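Local coordinates for protein alpha-rhamnosidase (Dictyoglomus thermophilum, PDB 6I60) that probably hydrolyses terminal non-reducing alpha-L-rhamnose residues from alpha-L-rhamnosides, as other alpha-L-rhamnosidases do, at residues V365-Q370 and F436-I441; I391-L396 and A413-I418; K349-I354 and G455-T460. One frame throughout, in Å; residues are numbered along the deposited sequence.

Contact 1 of 3, residues V365-Q370 and F436-I441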
loop_
_atom_site.group_PDB
_atom_site.type_symbol
_atom_site.label_atom_id
_atom_site.label_comp_id
_atom_site.label_asym_id
_atom_site.label_seq_id
_atom_site.Cartn_x
_atom_site.Cartn_y
_atom_site.Cartn_z
ATOM N N VAL A 365 -15.700 -15.345 -24.591
ATOM C CA VAL A 365 -14.650 -15.208 -23.588
ATOM C C VAL A 365 -13.655 -14.154 -24.053
ATOM O O VAL A 365 -13.214 -14.175 -25.209
ATOM C CB VAL A 365 -13.941 -16.548 -23.336
ATOM C CG1 VAL A 365 -12.676 -16.326 -22.529
ATOM C CG2 VAL A 365 -14.876 -17.519 -22.634
ATOM N N TYR A 366 -13.295 -13.245 -23.151
ATOM C CA TYR A 366 -12.314 -12.206 -23.419
ATOM C C TYR A 366 -11.043 -12.464 -22.621
ATOM O O TYR A 366 -11.087 -12.980 -21.502
ATOM C CB TYR A 366 -12.865 -10.823 -23.065
ATOM C CG TYR A 366 -13.863 -10.287 -24.062
ATOM C CD1 TYR A 366 -15.192 -10.689 -24.029
ATOM C CD2 TYR A 366 -13.479 -9.379 -25.038
ATOM C CE1 TYR A 366 -16.109 -10.201 -24.939
ATOM C CE2 TYR A 366 -14.387 -8.885 -25.951
ATOM C CZ TYR A 366 -15.701 -9.298 -25.897
ATOM O OH TYR A 366 -16.610 -8.809 -26.804
ATOM N N ASP A 367 -9.908 -12.099 -23.208
ATOM C CA ASP A 367 -8.613 -12.183 -22.545
ATOM C C ASP A 367 -7.989 -10.796 -22.543
ATOM O O ASP A 367 -7.831 -10.180 -23.603
ATOM C CB ASP A 367 -7.696 -13.191 -23.242
ATOM C CG ASP A 367 -6.336 -13.300 -22.576
ATOM O OD1 ASP A 367 -6.182 -12.786 -21.448
ATOM O OD2 ASP A 367 -5.422 -13.901 -23.180
ATOM N N PHE A 368 -7.643 -10.305 -21.358
ATOM C CA PHE A 368 -7.033 -8.990 -21.226
ATOM C C PHE A 368 -5.512 -9.034 -21.254
ATOM O O PHE A 368 -4.878 -7.973 -21.250
ATOM C CB PHE A 368 -7.504 -8.319 -19.934
ATOM C CG PHE A 368 -8.850 -7.669 -20.046
ATOM C CD1 PHE A 368 -8.994 -6.452 -20.688
ATOM C CD2 PHE A 368 -9.975 -8.278 -19.514
ATOM C CE1 PHE A 368 -10.233 -5.850 -20.794
ATOM C CE2 PHE A 368 -11.217 -7.680 -19.617
ATOM C CZ PHE A 368 -11.346 -6.465 -20.257
ATOM N N GLY A 369 -4.914 -10.225 -21.281
ATOM C CA GLY A 369 -3.474 -10.364 -21.313
ATOM C C GLY A 369 -2.761 -10.071 -20.013
ATOM O O GLY A 369 -1.525 -10.101 -19.985
ATOM N N GLN A 370 -3.490 -9.795 -18.935
ATOM C CA GLN A 370 -2.873 -9.452 -17.664
ATOM C C GLN A 370 -3.871 -9.721 -16.549
ATOM O O GLN A 370 -5.053 -9.391 -16.675
ATOM C CB GLN A 370 -2.422 -7.985 -17.644
ATOM C CG GLN A 370 -2.050 -7.454 -16.267
ATOM C CD GLN A 370 -0.685 -7.923 -15.816
ATOM O OE1 GLN A 370 0.284 -7.871 -16.576
ATOM N NE2 GLN A 370 -0.597 -8.389 -14.575
ATOM N N PHE A 436 -8.897 -10.875 -11.949
ATOM C CA PHE A 436 -9.107 -11.740 -13.099
ATOM C C PHE A 436 -8.181 -11.335 -14.233
ATOM O O PHE A 436 -7.604 -10.245 -14.240
ATOM C CB PHE A 436 -10.565 -11.685 -13.569
ATOM C CG PHE A 436 -11.016 -10.311 -13.983
ATOM C CD1 PHE A 436 -11.392 -9.373 -13.034
ATOM C CD2 PHE A 436 -11.059 -9.957 -15.321
ATOM C CE1 PHE A 436 -11.803 -8.108 -13.412
ATOM C CE2 PHE A 436 -11.468 -8.693 -15.704
ATOM C CZ PHE A 436 -11.843 -7.768 -14.747
ATOM N N ARG A 437 -8.049 -12.245 -15.192
ATOM C CA ARG A 437 -7.453 -11.962 -16.489
ATOM C C ARG A 437 -8.422 -12.173 -17.636
ATOM O O ARG A 437 -8.311 -11.489 -18.656
ATOM C CB ARG A 437 -6.211 -12.842 -16.713
ATOM C CG ARG A 437 -5.441 -12.534 -17.989
ATOM C CD ARG A 437 -4.430 -13.626 -18.298
ATOM N NE ARG A 437 -3.917 -13.530 -19.661
ATOM C CZ ARG A 437 -2.743 -14.014 -20.056
ATOM N NH1 ARG A 437 -1.952 -14.633 -19.189
ATOM N NH2 ARG A 437 -2.358 -13.880 -21.318
ATOM N N TYR A 438 -9.380 -13.082 -17.482
ATOM C CA TYR A 438 -10.348 -13.417 -18.511
ATOM C C TYR A 438 -11.752 -13.072 -18.035
ATOM O O TYR A 438 -12.016 -12.956 -16.834
ATOM C CB TYR A 438 -10.269 -14.907 -18.886
ATOM C CG TYR A 438 -8.856 -15.422 -19.065
ATOM C CD1 TYR A 438 -8.128 -15.905 -17.984
ATOM C CD2 TYR A 438 -8.249 -15.426 -20.316
ATOM C CE1 TYR A 438 -6.837 -16.375 -18.142
ATOM C CE2 TYR A 438 -6.957 -15.895 -20.483
ATOM C CZ TYR A 438 -6.255 -16.368 -19.391
ATOM O OH TYR A 438 -4.970 -16.838 -19.545
ATOM N N VAL A 439 -12.656 -12.912 -18.997
ATOM C CA VAL A 439 -14.036 -12.526 -18.731
ATOM C C VAL A 439 -14.942 -13.344 -19.639
ATOM O O VAL A 439 -14.699 -13.433 -20.846
ATOM C CB VAL A 439 -14.258 -11.017 -18.956
ATOM C CG1 VAL A 439 -15.707 -10.729 -19.318
ATOM C CG2 VAL A 439 -13.850 -10.230 -17.722
ATOM N N GLU A 440 -15.978 -13.946 -19.061
ATOM C CA GLU A 440 -16.980 -14.689 -19.812
ATOM C C GLU A 440 -18.305 -13.944 -19.753
ATOM O O GLU A 440 -18.745 -13.541 -18.671
ATOM C CB GLU A 440 -17.143 -16.107 -19.259
ATOM C CG GLU A 440 -18.395 -16.813 -19.750
ATOM C CD GLU A 440 -18.729 -18.040 -18.931
ATOM O OE1 GLU A 440 -17.922 -18.994 -18.934
ATOM O OE2 GLU A 440 -19.799 -18.054 -18.287
ATOM N N ILE A 441 -18.936 -13.760 -20.908
ATOM C CA ILE A 441 -20.214 -13.061 -21.010
ATOM C C ILE A 441 -21.208 -13.978 -21.705
ATOM O O ILE A 441 -20.968 -14.424 -22.834
ATOM C CB ILE A 441 -20.083 -11.729 -21.764
ATOM C CG1 ILE A 441 -19.037 -10.840 -21.092
ATOM C CG2 ILE A 441 -21.431 -11.019 -21.834
ATOM C CD1 ILE A 441 -18.129 -10.147 -22.068
#
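D367 OD1 is gripped by two donors, one from across the contact and one from two residues further along its own segment. R437 NE lies 3.0 Å from D367 OD1 in a salt bridge, on the syn lone pair and close to the guanidinium plane, while G369 N donates to D367 OD1 at 2.9 Å from above the carboxylate plane, closing an Asx turn. The two strands, 363-368 and 438-442, are antiparallel neighbours in the concanavalin-like domain, and the salt bridge sits where both segments turn a corner, at G369-Q370 and at R437. R437 and Y438 together face A394 of strand 388-394 as a classic beta bulge.

The R437 side chain leaves with CG turned opposite the main-chain nitrogen (chi1 -175°) and runs extended to NE, past the carbonyl of Q370 to the carboxylate. One face of its guanidinium looks toward Y438 OH and the opposite face toward G369. The Y438 ring lies alongside D367, its plane 35° from the carboxylate, with Y438 CE2 3.3 Å from D367 OD1.

Y366 and V439 form a hydrogen-bonded pair; the bond from Y366 N to V439 O measures 2.7 Å and is nearly straight. Farther along, F368 N bonds to R437 O. The F368 ring turns its edge to V439 CG2, while F368 CE2 stands 4.0 Å from F436 CE2. Y366 OH bonds to T449 O, outside the two segments. On the face bearing Y366 and V439 the packing between the segments is apolar, and beyond V439 the I441 CD1 methyl packs against Y366 CE1 at 3.5 Å.

Contact 2 of 3, residues I391-L396 and A413-I418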
loop_
_atom_site.group_PDB
_atom_site.type_symbol
_atom_site.label_atom_id
_atom_site.label_comp_id
_atom_site.label_asym_id
_atom_site.label_seq_id
_atom_site.Cartn_x
_atom_site.Cartn_y
_atom_site.Cartn_z
ATOM N N ILE A 391 -21.895 -11.719 -16.453
ATOM C CA ILE A 391 -20.471 -11.469 -16.644
ATOM C C ILE A 391 -19.712 -12.226 -15.563
ATOM O O ILE A 391 -19.826 -11.902 -14.375
ATOM C CB ILE A 391 -20.138 -9.972 -16.595
ATOM C CG1 ILE A 391 -21.074 -9.183 -17.510
ATOM C CG2 ILE A 391 -18.685 -9.739 -16.972
ATOM C CD1 ILE A 391 -21.093 -7.699 -17.223
ATOM N N ARG A 392 -18.929 -13.222 -15.969
ATOM C CA ARG A 392 -18.100 -13.996 -15.059
ATOM C C ARG A 392 -16.631 -13.630 -15.243
ATOM O O ARG A 392 -16.202 -13.237 -16.332
ATOM C CB ARG A 392 -18.291 -15.498 -15.282
ATOM C CG ARG A 392 -19.735 -15.959 -15.184
ATOM C CD ARG A 392 -19.833 -17.475 -15.252
ATOM N NE ARG A 392 -19.582 -18.093 -13.954
ATOM C CZ ARG A 392 -19.525 -19.405 -13.750
ATOM N NH1 ARG A 392 -19.700 -20.244 -14.764
ATOM N NH2 ARG A 392 -19.290 -19.878 -12.532
ATOM N N HIS A 393 -15.862 -13.766 -14.165
ATOM C CA HIS A 393 -14.450 -13.410 -14.155
ATOM C C HIS A 393 -13.634 -14.566 -13.595
ATOM O O HIS A 393 -14.081 -15.268 -12.683
ATOM C CB HIS A 393 -14.198 -12.143 -13.323
ATOM C CG HIS A 393 -15.194 -11.051 -13.563
ATOM N ND1 HIS A 393 -16.506 -11.132 -13.147
ATOM C CD2 HIS A 393 -15.065 -9.845 -14.167
ATOM C CE1 HIS A 393 -17.144 -10.028 -13.490
ATOM N NE2 HIS A 393 -16.292 -9.230 -14.109
ATOM N N ALA A 394 -12.433 -14.757 -14.137
ATOM C CA ALA A 394 -11.577 -15.847 -13.695
ATOM C C ALA A 394 -10.118 -15.490 -13.942
ATOM O O ALA A 394 -9.794 -14.619 -14.754
ATOM C CB ALA A 394 -11.930 -17.162 -14.397
ATOM N N GLU A 395 -9.239 -16.188 -13.222
ATOM C CA GLU A 395 -7.797 -16.002 -13.327
ATOM C C GLU A 395 -7.166 -16.903 -14.382
ATOM O O GLU A 395 -6.214 -16.493 -15.056
ATOM C CB GLU A 395 -7.132 -16.265 -11.973
ATOM C CG GLU A 395 -7.132 -15.081 -11.023
ATOM C CD GLU A 395 -6.201 -15.289 -9.838
ATOM O OE1 GLU A 395 -6.092 -16.439 -9.361
ATOM O OE2 GLU A 395 -5.574 -14.306 -9.387
ATOM N N LEU A 396 -7.673 -18.122 -14.539
ATOM C CA LEU A 396 -7.073 -19.131 -15.401
ATOM C C LEU A 396 -8.085 -19.620 -16.433
ATOM O O LEU A 396 -9.259 -19.241 -16.422
ATOM C CB LEU A 396 -6.538 -20.299 -14.568
ATOM C CG LEU A 396 -5.647 -19.881 -13.399
ATOM C CD1 LEU A 396 -5.353 -21.059 -12.483
ATOM C CD2 LEU A 396 -4.359 -19.253 -13.916
ATOM N N ALA A 413 -18.222 -13.994 -7.941
ATOM C CA ALA A 413 -17.517 -13.070 -8.832
ATOM C C ALA A 413 -18.206 -12.961 -10.191
ATOM O O ALA A 413 -17.555 -12.919 -11.237
ATOM C CB ALA A 413 -16.048 -13.470 -8.998
ATOM N N THR A 414 -19.536 -12.918 -10.180
ATOM C CA THR A 414 -20.324 -12.714 -11.387
ATOM C C THR A 414 -21.211 -11.486 -11.220
ATOM O O THR A 414 -21.799 -11.272 -10.155
ATOM C CB THR A 414 -21.188 -13.940 -11.723
ATOM O OG1 THR A 414 -22.374 -13.931 -10.921
ATOM C CG2 THR A 414 -20.422 -15.224 -11.463
ATOM N N ASP A 415 -21.292 -10.679 -12.276
ATOM C CA ASP A 415 -22.158 -9.509 -12.321
ATOM C C ASP A 415 -23.257 -9.733 -13.350
ATOM O O ASP A 415 -23.014 -10.305 -14.418
ATOM C CB ASP A 415 -21.364 -8.245 -12.661
ATOM C CG ASP A 415 -20.270 -7.956 -11.651
ATOM O OD1 ASP A 415 -20.543 -8.062 -10.438
ATOM O OD2 ASP A 415 -19.138 -7.627 -12.065
ATOM N N VAL A 416 -24.466 -9.286 -13.021
ATOM C CA VAL A 416 -25.642 -9.494 -13.856
ATOM C C VAL A 416 -26.272 -8.141 -14.150
ATOM O O VAL A 416 -26.509 -7.349 -13.231
ATOM C CB VAL A 416 -26.660 -10.433 -13.180
ATOM C CG1 VAL A 416 -28.019 -10.330 -13.855
ATOM C CG2 VAL A 416 -26.150 -11.864 -13.204
ATOM N N TYR A 417 -26.539 -7.876 -15.429
ATOM C CA TYR A 417 -27.192 -6.644 -15.855
ATOM C C TYR A 417 -28.397 -6.996 -16.712
ATOM O O TYR A 417 -28.265 -7.719 -17.705
ATOM C CB TYR A 417 -26.227 -5.747 -16.633
ATOM C CG TYR A 417 -26.882 -4.525 -17.236
ATOM C CD1 TYR A 417 -27.239 -3.440 -16.444
ATOM C CD2 TYR A 417 -27.139 -4.453 -18.599
ATOM C CE1 TYR A 417 -27.834 -2.321 -16.994
ATOM C CE2 TYR A 417 -27.733 -3.338 -19.157
ATOM C CZ TYR A 417 -28.079 -2.275 -18.351
ATOM O OH TYR A 417 -28.670 -1.164 -18.907
ATOM N N ILE A 418 -29.566 -6.489 -16.329
ATOM C CA ILE A 418 -30.800 -6.687 -17.078
ATOM C C ILE A 418 -31.071 -5.420 -17.876
ATOM O O ILE A 418 -31.210 -4.332 -17.304
ATOM C CB ILE A 418 -31.977 -7.024 -16.151
ATOM C CG1 ILE A 418 -31.686 -8.309 -15.373
ATOM C CG2 ILE A 418 -33.260 -7.174 -16.950
ATOM C CD1 ILE A 418 -31.785 -8.147 -13.876
#
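The H393 ring turns its edge to the backbone of A413: H393 ND1 donates to A413 O at 2.8 Å, with the acceptor close to the ring plane. Seen from the carbonyl, the donor stands 37° out of the carbonyl plane of A413, so the bond misses the usual lone-pair directions. H393 N also points at A413 O, but that bond is long and weak, which leaves the imidazole as the stronger link at this end of the pair. The torsion that sets CG opposite the carbonyl carbon (chi1 -44°) turns the ring so that its ND1 edge faces the A413 carbonyl.

D415 meets the same ring from another direction. The two side chains cross at about a right angle, their planes 70° apart, and H393 CE1 lies 3.4 Å from D415 OD2. That oxygen takes its hydrogen bond from H434 NE2, while D415 OD1 accepts from E303 N; H434 also stacks on H393, and F436 meets it edge-to-face. An alanine in place of H393 is likely to cost A413 O its stronger bond across the contact, leaving the weak one from the backbone at this position, and to open a gap where the ring stacks on H434 and meets F436.

Strands 388-394 and 414-418 run antiparallel here, as neighbours in the beta structure of the concanavalin-like domain. I391 and D415 form a hydrogen-bonded pair in which I391 N reaches D415 O at 2.7 Å and D415 N returns a bond to I391 O at 2.8 Å.

On the other face R392 and T414 lie side by side, pointing the same way. The T414 CG2 methyl rests against R392 CG at 3.9 Å and approaches the guanidinium at its edge. R392 bends at its third torsion, and its guanidinium makes a cation-pi contact with Y405, whereas T414 OG1 hydrogen-bonds to a triethylene glycol molecule, probably from the crystallisation liquor.

Contact 3 of 3, residues K349-I354 and G455-T460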
loop_
_atom_site.group_PDB
_atom_site.type_symbol
_atom_site.label_atom_id
_atom_site.label_comp_id
_atom_site.label_asym_id
_atom_site.label_seq_id
_atom_site.Cartn_x
_atom_site.Cartn_y
_atom_site.Cartn_z
ATOM N N LYS A 349 -6.932 2.996 -14.481
ATOM C CA LYS A 349 -6.648 2.813 -15.899
ATOM C C LYS A 349 -7.823 2.108 -16.561
ATOM O O LYS A 349 -8.625 1.443 -15.901
ATOM C CB LYS A 349 -5.353 2.017 -16.116
ATOM C CG LYS A 349 -4.235 2.816 -16.762
ATOM C CD LYS A 349 -2.973 1.983 -16.927
ATOM C CE LYS A 349 -1.730 2.865 -16.937
ATOM N NZ LYS A 349 -0.684 2.353 -17.867
ATOM N N THR A 350 -7.907 2.266 -17.881
ATOM C CA THR A 350 -8.887 1.577 -18.712
ATOM C C THR A 350 -8.137 0.780 -19.770
ATOM O O THR A 350 -7.439 1.361 -20.609
ATOM C CB THR A 350 -9.859 2.562 -19.369
ATOM O OG1 THR A 350 -10.214 3.588 -18.434
ATOM C CG2 THR A 350 -11.122 1.845 -19.823
ATOM N N ILE A 351 -8.275 -0.543 -19.729
ATOM C CA ILE A 351 -7.593 -1.431 -20.662
ATOM C C ILE A 351 -8.617 -2.055 -21.597
ATOM O O ILE A 351 -9.798 -2.196 -21.261
ATOM C CB ILE A 351 -6.785 -2.526 -19.934
ATOM C CG1 ILE A 351 -7.722 -3.476 -19.188
ATOM C CG2 ILE A 351 -5.781 -1.900 -18.979
ATOM C CD1 ILE A 351 -7.016 -4.375 -18.201
ATOM N N LYS A 352 -8.151 -2.431 -22.788
ATOM C CA LYS A 352 -9.007 -3.053 -23.782
ATOM C C LYS A 352 -8.601 -4.506 -24.001
ATOM O O LYS A 352 -7.410 -4.832 -23.939
ATOM C CB LYS A 352 -8.939 -2.301 -25.117
ATOM C CG LYS A 352 -9.609 -0.935 -25.091
ATOM C CD LYS A 352 -10.158 -0.560 -26.460
ATOM C CE LYS A 352 -11.506 0.140 -26.344
ATOM N NZ LYS A 352 -12.539 -0.721 -25.698
ATOM N N PRO A 353 -9.561 -5.398 -24.246
ATOM C CA PRO A 353 -9.218 -6.808 -24.467
ATOM C C PRO A 353 -8.382 -6.991 -25.724
ATOM O O PRO A 353 -8.404 -6.172 -26.647
ATOM C CB PRO A 353 -10.583 -7.491 -24.600
ATOM C CG PRO A 353 -11.523 -6.395 -24.992
ATOM C CD PRO A 353 -11.013 -5.162 -24.314
ATOM N N ILE A 354 -7.633 -8.092 -25.749
ATOM C CA ILE A 354 -6.740 -8.387 -26.855
ATOM C C ILE A 354 -7.205 -9.578 -27.684
ATOM O O ILE A 354 -6.874 -9.656 -28.873
ATOM C CB ILE A 354 -5.300 -8.609 -26.347
ATOM C CG1 ILE A 354 -5.234 -9.844 -25.447
ATOM C CG2 ILE A 354 -4.804 -7.383 -25.605
ATOM C CD1 ILE A 354 -3.827 -10.293 -25.126
ATOM N N GLY A 455 -12.091 -2.966 -19.660
ATOM C CA GLY A 455 -11.636 -3.323 -18.328
ATOM C C GLY A 455 -11.272 -2.089 -17.518
ATOM O O GLY A 455 -10.631 -1.160 -18.011
ATOM N N LYS A 456 -11.692 -2.088 -16.257
ATOM C CA LYS A 456 -11.422 -0.992 -15.332
ATOM C C LYS A 456 -10.489 -1.499 -14.239
ATOM O O LYS A 456 -10.865 -2.371 -13.449
ATOM C CB LYS A 456 -12.722 -0.444 -14.744
ATOM C CG LYS A 456 -13.655 0.185 -15.774
ATOM C CD LYS A 456 -12.994 1.363 -16.483
ATOM C CE LYS A 456 -13.970 2.077 -17.405
ATOM N NZ LYS A 456 -14.676 3.187 -16.705
ATOM N N VAL A 457 -9.273 -0.960 -14.203
ATOM C CA VAL A 457 -8.309 -1.298 -13.160
ATOM C C VAL A 457 -8.648 -0.489 -11.915
ATOM O O VAL A 457 -8.675 0.746 -11.953
ATOM C CB VAL A 457 -6.870 -1.027 -13.625
ATOM C CG1 VAL A 457 -5.879 -1.457 -12.562
ATOM C CG2 VAL A 457 -6.594 -1.751 -14.932
ATOM N N VAL A 458 -8.914 -1.182 -10.811
ATOM C CA VAL A 458 -9.426 -0.557 -9.598
ATOM C C VAL A 458 -8.572 -1.006 -8.421
ATOM O O VAL A 458 -8.475 -2.207 -8.145
ATOM C CB VAL A 458 -10.903 -0.906 -9.356
ATOM C CG1 VAL A 458 -11.329 -0.481 -7.961
ATOM C CG2 VAL A 458 -11.785 -0.258 -10.414
ATOM N N HIS A 459 -7.961 -0.045 -7.732
ATOM C CA HIS A 459 -7.173 -0.296 -6.527
ATOM C C HIS A 459 -6.831 1.052 -5.901
ATOM O O HIS A 459 -7.210 2.110 -6.412
ATOM C CB HIS A 459 -5.911 -1.105 -6.830
ATOM C CG HIS A 459 -5.037 -0.493 -7.879
ATOM N ND1 HIS A 459 -5.060 -0.898 -9.196
ATOM C CD2 HIS A 459 -4.112 0.495 -7.806
ATOM C CE1 HIS A 459 -4.187 -0.187 -9.889
ATOM N NE2 HIS A 459 -3.600 0.665 -9.069
ATOM N N THR A 460 -6.110 1.002 -4.781
ATOM C CA THR A 460 -5.643 2.207 -4.104
ATOM C C THR A 460 -4.729 3.007 -5.024
ATOM O O THR A 460 -3.632 2.554 -5.369
ATOM C CB THR A 460 -4.915 1.850 -2.804
ATOM O OG1 THR A 460 -5.845 1.280 -1.875
ATOM C CG2 THR A 460 -4.287 3.088 -2.182
#
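I351 and G455 bond through both of their backbone polar groups: I351 N donates to G455 O at 3.0 Å, and G455 N returns a bond to I351 O at 2.9 Å. Two residues along, V457 N donates to K349 O at 3.0 Å. These bonds join strands 345-351 and 453-458 as antiparallel neighbours in a four-stranded sheet, with 345-351 at its edge. K456, between them, bonds through its backbone to W375 on the neighbouring strand 375-380. G455 O also receives the CA-H of T350, a second and weaker contact on the same carbonyl.

On the face bearing T350 and K456 the side chains run together. K456 CE lies 3.7 Å from T350 CG2, a contact of carbon with carbon, and the charge of K456 NZ is matched by E428 OE2 in a salt bridge. On the other face I351 CG2 meets V457 CG2 at 4.1 Å, the two side chains crossing at about a right angle, with Y372 touching both.

The three hydrogen bonds between 349-354 and 455-460 all run between main-chain groups, and the side chains add carbon contacts, so the pairing itself depends little on side-chain chemistry.

Contacts 1 and 2 are joined through adjacent strands: E440 O and R392 N are 2.7 Å apart and R437 N and A394 O 3.0 Å, both probable hydrogen bonds, so 388-394 lies between 438-442 and 414-418. Contact 3 belongs to a different sheet, yet D367 O and I354 N, 3.0 Å apart and probably hydrogen-bonded, tie it to contact 1, and F368 CD1 packs on I351 CG1 at 3.6 Å. Along the chain, contact 2 is nested within contact 1 and contact 1 within contact 3. Contacts 2 and 3 do not touch. Triethylene glycol, probably from the crystallisation liquor, lies about 4 Å from the side chain of D367 in contact 1 and about 3 Å from that of T414 in contact 2.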